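Local atomic coordinates of 2-dehydropantoate 2-reductase (Enterococcus faecium, PDB entry 3WFI), a protein that acts as a D-mandelate dehydrogenase of the ketopantoate reductase family, using NAD(H) to interconvert D-mandelate and its 2-keto acid. Residues 3-8 against 73-78; 97-102 against 119-124; 193-198 against 259-264; 272-277 against 300-305. All coordinates share one frame; numbering follows the deposited sequence.

Interaction 1: 3-8 against 73-78; sequences IAIAGA and LIILFT
A4 and A6 of strand 3-6 exchange backbone hydrogen bonds with L73, I75 and F77, the two parallel strand axes lying 4.7 Å apart at 20°. A4 N donates to L73 O at 2.8 Å and I75 N to A4 O at 2.9 Å, followed by A6 N to I75 O and F77 N to A6 O. A6 O takes a second donor, T78 OG1 at 3.2 Å, which sits above the carbonyl plane on the face opposite F77 N. These are neighbouring strands of a Rossmann fold. Strand 2-6 runs out into G7, which has a positive phi of 114° and opens a GxGxxG sequence, consistent with the dinucleotide-binding turn where A10 and M11 bind NAD(+). Apolar contacts cover both faces of the pair. On the face against helix 10-21, I3 CG2 meets I75 CD1 at 4.0 Å, while I5, bent at chi2 (-65°), lays its CD1 beside the same methyl. I5 CG2 also reaches F77 CD2, 3.9 Å away and oblique to the ring. On the face against helix 80-90, A6 CB touches I74 CG2. The same A6 CB lies 3.8 Å from L76 CD2.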
loop_
_atom_site.group_PDB
_atom_site.type_symbol
_atom_site.label_atom_id
_atom_site.label_comp_id
_atom_site.label_asym_id
_atom_site.label_seq_id
_atom_site.Cartn_x
_atom_site.Cartn_y
_atom_site.Cartn_z
ATOM N N ILE B 3 40.806 -13.106 13.289
ATOM C CA ILE B 3 39.452 -13.121 12.739
ATOM C C ILE B 3 38.435 -13.119 13.870
ATOM O O ILE B 3 38.569 -13.879 14.839
ATOM C CB ILE B 3 39.237 -14.369 11.869
ATOM C CG1 ILE B 3 40.363 -14.499 10.843
ATOM C CG2 ILE B 3 37.872 -14.333 11.197
ATOM C CD1 ILE B 3 40.384 -15.838 10.127
ATOM N N ALA B 4 37.456 -12.230 13.786
ATOM C CA ALA B 4 36.313 -12.262 14.691
ATOM C C ALA B 4 35.129 -12.872 13.948
ATOM O O ALA B 4 34.830 -12.494 12.809
ATOM C CB ALA B 4 35.970 -10.869 15.187
ATOM N N ILE B 5 34.469 -13.817 14.609
ATOM C CA ILE B 5 33.243 -14.423 14.114
ATOM C C ILE B 5 32.089 -13.771 14.868
ATOM O O ILE B 5 31.859 -14.079 16.033
ATOM C CB ILE B 5 33.230 -15.941 14.351
ATOM C CG1 ILE B 5 34.489 -16.603 13.755
ATOM C CG2 ILE B 5 31.973 -16.574 13.753
ATOM C CD1 ILE B 5 34.598 -16.529 12.256
ATOM N N ALA B 6 31.414 -12.830 14.208
ATOM C CA ALA B 6 30.341 -12.024 14.825
ATOM C C ALA B 6 29.031 -12.752 14.612
ATOM O O ALA B 6 28.362 -12.571 13.583
ATOM C CB ALA B 6 30.281 -10.646 14.207
ATOM N N GLY B 7 28.699 -13.611 15.575
ATOM C CA GLY B 7 27.578 -14.542 15.453
ATOM C C GLY B 7 28.104 -15.966 15.414
ATOM O O GLY B 7 28.450 -16.485 14.347
ATOM N N ALA B 8 28.175 -16.599 16.579
ATOM C CA ALA B 8 28.752 -17.928 16.690
ATOM C C ALA B 8 27.684 -19.013 16.758
ATOM O O ALA B 8 27.783 -19.927 17.567
ATOM C CB ALA B 8 29.683 -17.998 17.895
ATOM N N LEU B 73 39.969 -9.268 10.314
ATOM C CA LEU B 73 38.783 -9.657 9.571
ATOM C C LEU B 73 37.634 -9.964 10.507
ATOM O O LEU B 73 37.805 -10.662 11.506
ATOM C CB LEU B 73 39.088 -10.881 8.711
ATOM C CG LEU B 73 37.924 -11.555 7.969
ATOM C CD1 LEU B 73 37.389 -10.680 6.847
ATOM C CD2 LEU B 73 38.402 -12.888 7.413
ATOM N N ILE B 74 36.465 -9.429 10.172
ATOM C CA ILE B 74 35.217 -9.784 10.832
ATOM C C ILE B 74 34.347 -10.515 9.812
ATOM O O ILE B 74 34.067 -9.992 8.724
ATOM C CB ILE B 74 34.485 -8.535 11.353
ATOM C CG1 ILE B 74 35.363 -7.754 12.324
ATOM C CG2 ILE B 74 33.160 -8.907 12.017
ATOM C CD1 ILE B 74 34.792 -6.403 12.701
ATOM N N ILE B 75 33.907 -11.717 10.162
ATOM C CA ILE B 75 32.922 -12.447 9.357
ATOM C C ILE B 75 31.583 -12.401 10.088
ATOM O O ILE B 75 31.466 -12.853 11.227
ATOM C CB ILE B 75 33.338 -13.911 9.096
ATOM C CG1 ILE B 75 34.797 -13.973 8.644
ATOM C CG2 ILE B 75 32.427 -14.547 8.049
ATOM C CD1 ILE B 75 35.305 -15.376 8.373
ATOM N N LEU B 76 30.576 -11.833 9.419
ATOM C CA LEU B 76 29.285 -11.552 10.030
ATOM C C LEU B 76 28.295 -12.678 9.771
ATOM O O LEU B 76 28.034 -13.013 8.610
ATOM C CB LEU B 76 28.700 -10.254 9.452
ATOM C CG LEU B 76 29.442 -8.941 9.744
ATOM C CD1 LEU B 76 28.898 -7.848 8.840
ATOM C CD2 LEU B 76 29.298 -8.538 11.194
ATOM N N PHE B 77 27.752 -13.230 10.855
ATOM C CA PHE B 77 26.667 -14.216 10.813
ATOM C C PHE B 77 25.541 -13.743 11.738
ATOM O O PHE B 77 25.118 -14.478 12.629
ATOM C CB PHE B 77 27.142 -15.587 11.315
ATOM C CG PHE B 77 28.194 -16.219 10.458
ATOM C CD1 PHE B 77 27.834 -16.929 9.328
ATOM C CD2 PHE B 77 29.540 -16.079 10.762
ATOM C CE1 PHE B 77 28.797 -17.497 8.513
ATOM C CE2 PHE B 77 30.513 -16.653 9.950
ATOM C CZ PHE B 77 30.134 -17.363 8.829
ATOM N N THR B 78 25.100 -12.506 11.565
ATOM C CA THR B 78 24.072 -11.916 12.419
ATOM C C THR B 78 22.881 -11.519 11.552
ATOM O O THR B 78 23.064 -10.888 10.517
ATOM C CB THR B 78 24.598 -10.648 13.126
ATOM O OG1 THR B 78 25.647 -10.993 14.033
ATOM C CG2 THR B 78 23.504 -9.969 13.913
#

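Interaction 2: 97-102 against 119-124; sequences DTEVLC and MENIYI
The hydroxyl of Y123 donates to E99 across the two parallel strands, with OH to OE2 at 2.8 Å. It meets that oxygen from above the carboxylate plane, 51° out of it, and carboxylate and ring stand 69° apart. The E99 chain, extended past CG (chi2 -171°), runs by one ring edge, bringing CD to 3.5 Å from Y123 CE2. Further along the same edge V100 O lies in the ring plane. L101 CD1 packs at the root of the side chain, 4.0 Å from Y123 CB. Behind these side chains the backbone sets the register: V100 N bonds N121 O, Y123 N bonds V100 O at 2.8 Å, and C102 N bonds Y123 O. Where the pair opens, N121 CB rests 3.4 Å from T98 O, and a water lies 2.7 Å from both T98 O and N121 OD1. A bond from I122 N to M119 O closes the short 3-10 turn that leads into strand 122-127. The pair belongs to a beta-alpha-beta unit whose helix 109-113 places I113 against V100 and I122. Y123 packs against A160 and L163 of helix 157-168, and strand 71-76 flanks strand 98-102 on its other side.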
loop_
_atom_site.group_PDB
_atom_site.type_symbol
_atom_site.label_atom_id
_atom_site.label_comp_id
_atom_site.label_asym_id
_atom_site.label_seq_id
_atom_site.Cartn_x
_atom_site.Cartn_y
_atom_site.Cartn_z
ATOM N N ASP B 97 42.456 -0.959 8.885
ATOM C CA ASP B 97 42.485 -1.903 7.767
ATOM C C ASP B 97 41.616 -3.155 7.956
ATOM O O ASP B 97 41.738 -4.108 7.189
ATOM C CB ASP B 97 43.934 -2.351 7.524
ATOM C CG ASP B 97 44.814 -1.215 7.033
ATOM O OD1 ASP B 97 44.255 -0.173 6.623
ATOM O OD2 ASP B 97 46.056 -1.370 7.045
ATOM N N THR B 98 40.755 -3.153 8.970
ATOM C CA THR B 98 39.908 -4.310 9.231
ATOM C C THR B 98 38.930 -4.506 8.083
ATOM O O THR B 98 38.252 -3.560 7.655
ATOM C CB THR B 98 39.129 -4.166 10.542
ATOM O OG1 THR B 98 40.048 -4.175 11.642
ATOM C CG2 THR B 98 38.124 -5.306 10.706
ATOM N N GLU B 99 38.871 -5.735 7.585
ATOM C CA GLU B 99 37.948 -6.076 6.514
ATOM C C GLU B 99 36.728 -6.747 7.118
ATOM O O GLU B 99 36.828 -7.400 8.170
ATOM C CB GLU B 99 38.635 -6.979 5.481
ATOM C CG GLU B 99 39.807 -6.285 4.822
ATOM C CD GLU B 99 40.383 -7.045 3.655
ATOM O OE1 GLU B 99 40.610 -8.260 3.753
ATOM O OE2 GLU B 99 40.641 -6.396 2.624
ATOM N N VAL B 100 35.587 -6.572 6.460
ATOM C CA VAL B 100 34.342 -7.175 6.904
ATOM C C VAL B 100 33.759 -8.016 5.777
ATOM O O VAL B 100 33.538 -7.519 4.673
ATOM C CB VAL B 100 33.293 -6.114 7.296
ATOM C CG1 VAL B 100 31.986 -6.780 7.722
ATOM C CG2 VAL B 100 33.807 -5.210 8.410
ATOM N N LEU B 101 33.502 -9.285 6.067
ATOM C CA LEU B 101 32.864 -10.189 5.116
ATOM C C LEU B 101 31.478 -10.511 5.628
ATOM O O LEU B 101 31.329 -11.102 6.702
ATOM C CB LEU B 101 33.679 -11.482 4.958
ATOM C CG LEU B 101 33.020 -12.601 4.147
ATOM C CD1 LEU B 101 32.692 -12.155 2.731
ATOM C CD2 LEU B 101 33.919 -13.830 4.131
ATOM N N CYS B 102 30.470 -10.091 4.872
ATOM C CA CYS B 102 29.099 -10.367 5.221
ATOM C C CYS B 102 28.616 -11.634 4.525
ATOM O O CYS B 102 28.724 -11.767 3.307
ATOM C CB CYS B 102 28.192 -9.199 4.833
ATOM S SG CYS B 102 26.508 -9.503 5.404
ATOM N N MET B 119 33.776 1.465 2.653
ATOM C CA MET B 119 33.271 0.586 1.619
ATOM C C MET B 119 34.364 -0.283 0.994
ATOM O O MET B 119 34.128 -1.454 0.692
ATOM C CB MET B 119 32.585 1.435 0.532
ATOM C CG MET B 119 31.669 0.666 -0.401
ATOM S SD MET B 119 30.365 -0.235 0.453
ATOM C CE MET B 119 29.407 1.058 1.247
ATOM N N GLU B 120 35.560 0.284 0.828
ATOM C CA GLU B 120 36.699 -0.427 0.235
ATOM C C GLU B 120 37.088 -1.688 1.021
ATOM O O GLU B 120 37.714 -2.599 0.477
ATOM C CB GLU B 120 37.911 0.511 0.015
ATOM C CG GLU B 120 38.911 0.597 1.165
ATOM C CD GLU B 120 40.084 1.553 0.929
ATOM O OE1 GLU B 120 39.873 2.784 0.949
ATOM O OE2 GLU B 120 41.229 1.081 0.767
ATOM N N ASN B 121 36.701 -1.743 2.292
ATOM C CA ASN B 121 37.022 -2.889 3.145
ATOM C C ASN B 121 35.843 -3.838 3.384
ATOM O O ASN B 121 35.923 -4.716 4.255
ATOM C CB ASN B 121 37.548 -2.398 4.498
ATOM C CG ASN B 121 38.957 -1.810 4.423
ATOM O OD1 ASN B 121 39.378 -1.063 5.317
ATOM N ND2 ASN B 121 39.707 -2.175 3.395
ATOM N N ILE B 122 34.767 -3.672 2.616
ATOM C CA ILE B 122 33.566 -4.510 2.797
ATOM C C ILE B 122 33.449 -5.519 1.660
ATOM O O ILE B 122 33.625 -5.178 0.474
ATOM C CB ILE B 122 32.269 -3.682 2.900
ATOM C CG1 ILE B 122 32.376 -2.670 4.038
ATOM C CG2 ILE B 122 31.071 -4.594 3.161
ATOM C CD1 ILE B 122 31.202 -1.717 4.147
ATOM N N TYR B 123 33.145 -6.762 2.038
ATOM C CA TYR B 123 32.992 -7.851 1.093
ATOM C C TYR B 123 31.666 -8.554 1.384
ATOM O O TYR B 123 31.231 -8.630 2.532
ATOM C CB TYR B 123 34.171 -8.830 1.179
ATOM C CG TYR B 123 35.517 -8.176 0.934
ATOM C CD1 TYR B 123 36.098 -8.191 -0.326
ATOM C CD2 TYR B 123 36.183 -7.508 1.962
ATOM C CE1 TYR B 123 37.309 -7.574 -0.560
ATOM C CE2 TYR B 123 37.397 -6.883 1.746
ATOM C CZ TYR B 123 37.959 -6.930 0.482
ATOM O OH TYR B 123 39.146 -6.307 0.249
ATOM N N ILE B 124 31.012 -9.023 0.331
ATOM C CA ILE B 124 29.713 -9.683 0.456
ATOM C C ILE B 124 29.836 -11.084 -0.101
ATOM O O ILE B 124 30.540 -11.297 -1.091
ATOM C CB ILE B 124 28.615 -8.919 -0.300
ATOM C CG1 ILE B 124 29.061 -8.555 -1.723
ATOM C CG2 ILE B 124 28.250 -7.660 0.461
ATOM C CD1 ILE B 124 27.920 -8.138 -2.625
HETATM O O HOH W 1 41.791 0.494 4.439
HETATM O O HOH W 2 38.387 -0.839 7.844
#

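Interaction 3: 193-198 against 259-264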
loop_
_atom_site.group_PDB
_atom_site.type_symbol
_atom_site.label_atom_id
_atom_site.label_comp_id
_atom_site.label_asym_id
_atom_site.label_seq_id
_atom_site.Cartn_x
_atom_site.Cartn_y
_atom_site.Cartn_z
ATOM N N THR B 193 8.823 -8.147 -2.956
ATOM C CA THR B 193 7.543 -8.234 -3.641
ATOM C C THR B 193 6.638 -9.271 -2.999
ATOM O O THR B 193 5.571 -8.931 -2.518
ATOM C CB THR B 193 7.702 -8.525 -5.146
ATOM O OG1 THR B 193 8.561 -9.657 -5.354
ATOM C CG2 THR B 193 8.292 -7.322 -5.844
ATOM N N MET B 194 7.073 -10.530 -2.986
ATOM C CA MET B 194 6.229 -11.617 -2.496
ATOM C C MET B 194 5.868 -11.438 -1.027
ATOM O O MET B 194 4.696 -11.570 -0.653
ATOM C CB MET B 194 6.934 -12.973 -2.693
ATOM C CG MET B 194 7.191 -13.356 -4.139
ATOM S SD MET B 194 5.702 -13.404 -5.177
ATOM C CE MET B 194 5.903 -11.867 -6.093
ATOM N N ASN B 195 6.865 -11.101 -0.212
ATOM C CA ASN B 195 6.690 -10.983 1.233
ATOM C C ASN B 195 5.640 -9.940 1.637
ATOM O O ASN B 195 4.629 -10.283 2.253
ATOM C CB ASN B 195 8.017 -10.670 1.916
ATOM C CG ASN B 195 8.850 -11.914 2.182
ATOM O OD1 ASN B 195 8.331 -12.946 2.645
ATOM N ND2 ASN B 195 10.143 -11.824 1.900
ATOM N N GLY B 196 5.904 -8.670 1.326
ATOM C CA GLY B 196 4.989 -7.579 1.675
ATOM C C GLY B 196 3.595 -7.699 1.099
ATOM O O GLY B 196 2.606 -7.498 1.820
ATOM N N LEU B 197 3.503 -8.025 -0.192
ATOM C CA LEU B 197 2.203 -8.117 -0.870
ATOM C C LEU B 197 1.347 -9.237 -0.319
ATOM O O LEU B 197 0.150 -9.048 -0.086
ATOM C CB LEU B 197 2.381 -8.277 -2.393
ATOM C CG LEU B 197 3.030 -7.094 -3.103
ATOM C CD1 LEU B 197 3.325 -7.429 -4.552
ATOM C CD2 LEU B 197 2.185 -5.816 -3.001
ATOM N N CYS B 198 1.950 -10.406 -0.072
ATOM C CA CYS B 198 1.179 -11.538 0.481
ATOM C C CYS B 198 0.742 -11.245 1.905
ATOM O O CYS B 198 -0.380 -11.579 2.299
ATOM C CB CYS B 198 2.001 -12.821 0.474
ATOM S SG CYS B 198 2.235 -13.500 -1.160
ATOM N N PRO B 259 4.806 -16.766 2.096
ATOM C CA PRO B 259 6.222 -16.397 2.238
ATOM C C PRO B 259 6.624 -16.120 3.685
ATOM O O PRO B 259 5.759 -15.894 4.528
ATOM C CB PRO B 259 6.349 -15.137 1.364
ATOM C CG PRO B 259 4.977 -14.564 1.304
ATOM C CD PRO B 259 4.033 -15.737 1.375
ATOM N N SER B 260 7.928 -16.124 3.957
ATOM C CA SER B 260 8.447 -15.993 5.332
ATOM C C SER B 260 7.871 -14.795 6.107
ATOM O O SER B 260 7.582 -14.909 7.301
ATOM C CB SER B 260 9.972 -15.909 5.333
ATOM O OG SER B 260 10.435 -14.685 4.795
ATOM N N MET B 261 7.690 -13.654 5.440
ATOM C CA MET B 261 7.151 -12.455 6.121
ATOM C C MET B 261 5.731 -12.675 6.613
ATOM O O MET B 261 5.364 -12.219 7.697
ATOM C CB MET B 261 7.199 -11.219 5.212
ATOM C CG MET B 261 6.756 -9.934 5.929
ATOM S SD MET B 261 7.063 -8.448 4.967
ATOM C CE MET B 261 8.854 -8.462 4.860
ATOM N N TYR B 262 4.934 -13.375 5.809
ATOM C CA TYR B 262 3.589 -13.774 6.202
ATOM C C TYR B 262 3.636 -14.698 7.427
ATOM O O TYR B 262 2.848 -14.542 8.353
ATOM C CB TYR B 262 2.882 -14.459 5.025
ATOM C CG TYR B 262 1.448 -14.845 5.286
ATOM C CD1 TYR B 262 0.409 -14.080 4.786
ATOM C CD2 TYR B 262 1.125 -15.989 6.016
ATOM C CE1 TYR B 262 -0.908 -14.429 5.017
ATOM C CE2 TYR B 262 -0.186 -16.347 6.252
ATOM C CZ TYR B 262 -1.198 -15.558 5.755
ATOM O OH TYR B 262 -2.507 -15.882 5.985
ATOM N N GLN B 263 4.564 -15.657 7.416
ATOM C CA GLN B 263 4.771 -16.556 8.559
ATOM C C GLN B 263 5.158 -15.773 9.806
ATOM O O GLN B 263 4.616 -16.008 10.876
ATOM C CB GLN B 263 5.843 -17.607 8.239
ATOM C CG GLN B 263 5.451 -18.489 7.072
ATOM C CD GLN B 263 6.416 -19.615 6.805
ATOM O OE1 GLN B 263 7.484 -19.709 7.419
ATOM N NE2 GLN B 263 6.042 -20.484 5.877
ATOM N N ASP B 264 6.081 -14.828 9.665
ATOM C CA ASP B 264 6.499 -14.001 10.797
ATOM C C ASP B 264 5.321 -13.245 11.418
ATOM O O ASP B 264 5.067 -13.336 12.615
ATOM C CB ASP B 264 7.559 -12.984 10.371
ATOM C CG ASP B 264 8.920 -13.617 10.084
ATOM O OD1 ASP B 264 9.149 -14.792 10.475
ATOM O OD2 ASP B 264 9.772 -12.905 9.489
#
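N195 of helix 194-201 accepts a hydrogen bond from M261 in the first turn of helix 260-267, within the helical C-terminal region characteristic of the ketopantoate reductase family. The short helix segments are inclined at 47°, with an axis separation of 8.1 Å, and P259 occupies the N-cap position of the second. The polar contact centres on a bond from M261 N to N195 OD1, 3.0 Å long. It is nearly straight at the hydrogen, but the donor lies 50° out of the amide plane, above it. A first-turn N-H has no carbonyl a turn earlier in its own helix, so the side-chain oxygen supplies an acceptor that the helix itself lacks; the positive end of the helix dipole would probably polarise the N195 side-chain amide. N195 ND2 bonds N191 O at the end of helix 180-191, which probably fixes how the amide faces.

Van der Waals packing surrounds the bond. P259 slides past N195 to place CB 3.2 Å from its OD1, while the far side of the proline ring meets C198, CG to CB at 3.5 Å. M194 O also lies against P259 CG. M261 crosses N195 obliquely, the two CB atoms 3.4 Å apart. Y262, whose hydroxyl is bonded to D202, turns a ring edge to the backbone of C198, with CD1 3.6 Å from O. On the opposite flank of helix 194-201, L197 packs on F297 of the second subunit. The M261 chain, extended at chi1 and chi2, is bent at chi3 (-64°), and its SD lies 3.8 Å from G196 N.

Interaction 4: 272-277 against 300-305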
loop_
_atom_site.group_PDB
_atom_site.type_symbol
_atom_site.label_atom_id
_atom_site.label_comp_id
_atom_site.label_asym_id
_atom_site.label_seq_id
_atom_site.Cartn_x
_atom_site.Cartn_y
_atom_site.Cartn_z
ATOM N N THR B 272 8.284 -8.005 11.392
ATOM C CA THR B 272 8.863 -8.394 10.123
ATOM C C THR B 272 10.209 -7.718 9.881
ATOM O O THR B 272 10.573 -6.764 10.557
ATOM C CB THR B 272 7.916 -8.041 8.947
ATOM O OG1 THR B 272 7.859 -6.617 8.784
ATOM C CG2 THR B 272 6.496 -8.595 9.190
ATOM N N GLU B 273 10.928 -8.234 8.891
ATOM C CA GLU B 273 12.174 -7.654 8.417
ATOM C C GLU B 273 11.956 -6.596 7.339
ATOM O O GLU B 273 12.891 -6.274 6.611
ATOM C CB GLU B 273 13.049 -8.736 7.808
ATOM C CG GLU B 273 13.503 -9.762 8.802
ATOM C CD GLU B 273 14.578 -10.647 8.209
ATOM O OE1 GLU B 273 14.414 -11.041 7.029
ATOM O OE2 GLU B 273 15.579 -10.891 8.906
ATOM N N ILE B 274 10.749 -6.032 7.264
ATOM C CA ILE B 274 10.406 -5.101 6.184
ATOM C C ILE B 274 11.403 -3.922 6.075
ATOM O O ILE B 274 11.749 -3.498 4.960
ATOM C CB ILE B 274 8.938 -4.622 6.300
ATOM C CG1 ILE B 274 8.489 -3.887 5.037
ATOM C CG2 ILE B 274 8.741 -3.743 7.518
ATOM C CD1 ILE B 274 8.299 -4.768 3.827
ATOM N N ASP B 275 11.904 -3.427 7.206
ATOM C CA ASP B 275 12.834 -2.284 7.168
ATOM C C ASP B 275 14.173 -2.629 6.517
ATOM O O ASP B 275 14.906 -1.723 6.118
ATOM C CB ASP B 275 13.079 -1.686 8.556
ATOM C CG ASP B 275 11.859 -1.028 9.139
ATOM O OD1 ASP B 275 11.083 -0.375 8.394
ATOM O OD2 ASP B 275 11.663 -1.140 10.363
ATOM N N TYR B 276 14.477 -3.928 6.403
ATOM C CA TYR B 276 15.725 -4.400 5.813
ATOM C C TYR B 276 15.538 -4.917 4.402
ATOM O O TYR B 276 16.504 -5.345 3.763
ATOM C CB TYR B 276 16.351 -5.472 6.713
ATOM C CG TYR B 276 16.577 -4.883 8.069
ATOM C CD1 TYR B 276 17.712 -4.139 8.334
ATOM C CD2 TYR B 276 15.602 -4.969 9.054
ATOM C CE1 TYR B 276 17.902 -3.544 9.568
ATOM C CE2 TYR B 276 15.777 -4.373 10.294
ATOM C CZ TYR B 276 16.930 -3.657 10.539
ATOM O OH TYR B 276 17.118 -3.058 11.768
ATOM N N ILE B 277 14.310 -4.827 3.889
ATOM C CA ILE B 277 14.034 -5.199 2.513
ATOM C C ILE B 277 13.566 -3.953 1.758
ATOM O O ILE B 277 14.393 -3.197 1.252
ATOM C CB ILE B 277 13.046 -6.388 2.434
ATOM C CG1 ILE B 277 13.530 -7.518 3.334
ATOM C CG2 ILE B 277 12.911 -6.877 0.999
ATOM C CD1 ILE B 277 12.483 -8.591 3.618
ATOM N N GLU B 300 5.246 1.131 4.995
ATOM C CA GLU B 300 4.274 1.766 5.872
ATOM C C GLU B 300 3.068 0.839 6.138
ATOM O O GLU B 300 2.586 0.756 7.268
ATOM C CB GLU B 300 3.829 3.088 5.258
ATOM C CG GLU B 300 4.896 4.174 5.372
ATOM C CD GLU B 300 4.838 5.181 4.256
ATOM O OE1 GLU B 300 3.806 5.236 3.542
ATOM O OE2 GLU B 300 5.840 5.900 4.083
ATOM N N LEU B 301 2.587 0.158 5.097
ATOM C CA LEU B 301 1.438 -0.731 5.248
ATOM C C LEU B 301 1.738 -1.949 6.124
ATOM O O LEU B 301 0.912 -2.330 6.976
ATOM C CB LEU B 301 0.947 -1.203 3.883
ATOM C CG LEU B 301 0.193 -0.165 3.073
ATOM C CD1 LEU B 301 0.099 -0.605 1.612
ATOM C CD2 LEU B 301 -1.182 0.075 3.676
ATOM N N VAL B 302 2.912 -2.537 5.946
ATOM C CA VAL B 302 3.297 -3.702 6.745
ATOM C C VAL B 302 3.422 -3.299 8.202
ATOM O O VAL B 302 2.962 -4.015 9.093
ATOM C CB VAL B 302 4.575 -4.364 6.213
ATOM C CG1 VAL B 302 5.111 -5.398 7.187
ATOM C CG2 VAL B 302 4.301 -5.009 4.867
ATOM N N HIS B 303 4.017 -2.133 8.457
ATOM C CA HIS B 303 4.090 -1.641 9.834
ATOM C C HIS B 303 2.714 -1.395 10.445
ATOM O O HIS B 303 2.484 -1.716 11.617
ATOM C CB HIS B 303 4.968 -0.379 9.914
ATOM C CG HIS B 303 6.432 -0.649 9.835
ATOM N ND1 HIS B 303 7.050 -1.693 10.504
ATOM C CD2 HIS B 303 7.413 0.001 9.169
ATOM C CE1 HIS B 303 8.341 -1.670 10.239
ATOM N NE2 HIS B 303 8.585 -0.653 9.436
ATOM N N ALA B 304 1.807 -0.800 9.668
ATOM C CA ALA B 304 0.439 -0.590 10.125
ATOM C C ALA B 304 -0.254 -1.925 10.448
ATOM O O ALA B 304 -1.027 -2.017 11.413
ATOM C CB ALA B 304 -0.364 0.188 9.092
ATOM N N LYS B 305 0.037 -2.951 9.652
ATOM C CA LYS B 305 -0.575 -4.268 9.866
ATOM C C LYS B 305 -0.009 -4.904 11.146
ATOM O O LYS B 305 -0.765 -5.453 11.949
ATOM C CB LYS B 305 -0.329 -5.187 8.673
ATOM C CG LYS B 305 -1.046 -6.547 8.746
ATOM C CD LYS B 305 -2.560 -6.421 8.647
ATOM C CE LYS B 305 -3.227 -7.791 8.620
ATOM N NZ LYS B 305 -4.689 -7.685 8.419
#
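I274 and V302 are the closest CA pair, 7.3 Å apart, where a 3-10 turn that includes the Y276 N to E273 O bond packs on the flank of helix 293-308. The polar side-chain link joins H303 to D275, NE2 donating to OD1 at 2.7 Å with an angle of 166° at the hydrogen. The carboxylate oxygen lies in the imidazole plane, while the N-H arrives on its syn side, 31° out of the carboxylate plane. At the other ring nitrogen, H303 ND1 bonds E306 OE1, so acids grip the ring at both ends; such a setting would tend to stabilise a protonated imidazole and holds its rotation.

One face of this ring is covered by I274. Its chi1 of -168° puts CG1 anti to the backbone N and CG2 in the crowded position between N and carbonyl carbon, from which CG2 makes a CH-pi contact 3.8 Å from the H303 ring centroid. The segment 272-277 belongs to the family's C-terminal helical region and includes E273, an NAD(+)-binding residue, which points away from helix 293-308 and touches M81 of helix 80-90.

V302 completes the apolar packing. Its CG1 lies 4.0 Å from I274 CG2 and 3.4 Å from T272 OG1, and its CG2 reaches I274 CD1 at 4.1 Å. T272 OG1 bonds E306 OE2, whose carboxylate thus serves both T272 and H303, and it accepts a weak bond from I274 N. Farther round helix 293-308, E300 forms a salt bridge with K216 of the second subunit.

Interactions 1 and 2 are adjacent strand pairs of one Rossmann sheet, their centres about 12 Å apart. Strands 71-76 and 98-102 join them, with I74 N 2.9 Å from E99 O and L76 CD1 packed 3.5 Å from V100 CG1. Interactions 3 and 4 lie on the opposite side of the chain's centre, their centres about 10 Å apart, and meet through M261 of interaction 3, whose CG lies 3.5 Å from T272 CG2. The pairs do not touch: the nearest atoms of interactions 1 and 4 are about 8 Å apart. NAD(+)-binding residues occur on both sides, with M11 beside F77 of interaction 1 and E273 within interaction 4, as expected for a coenzyme site between two domains.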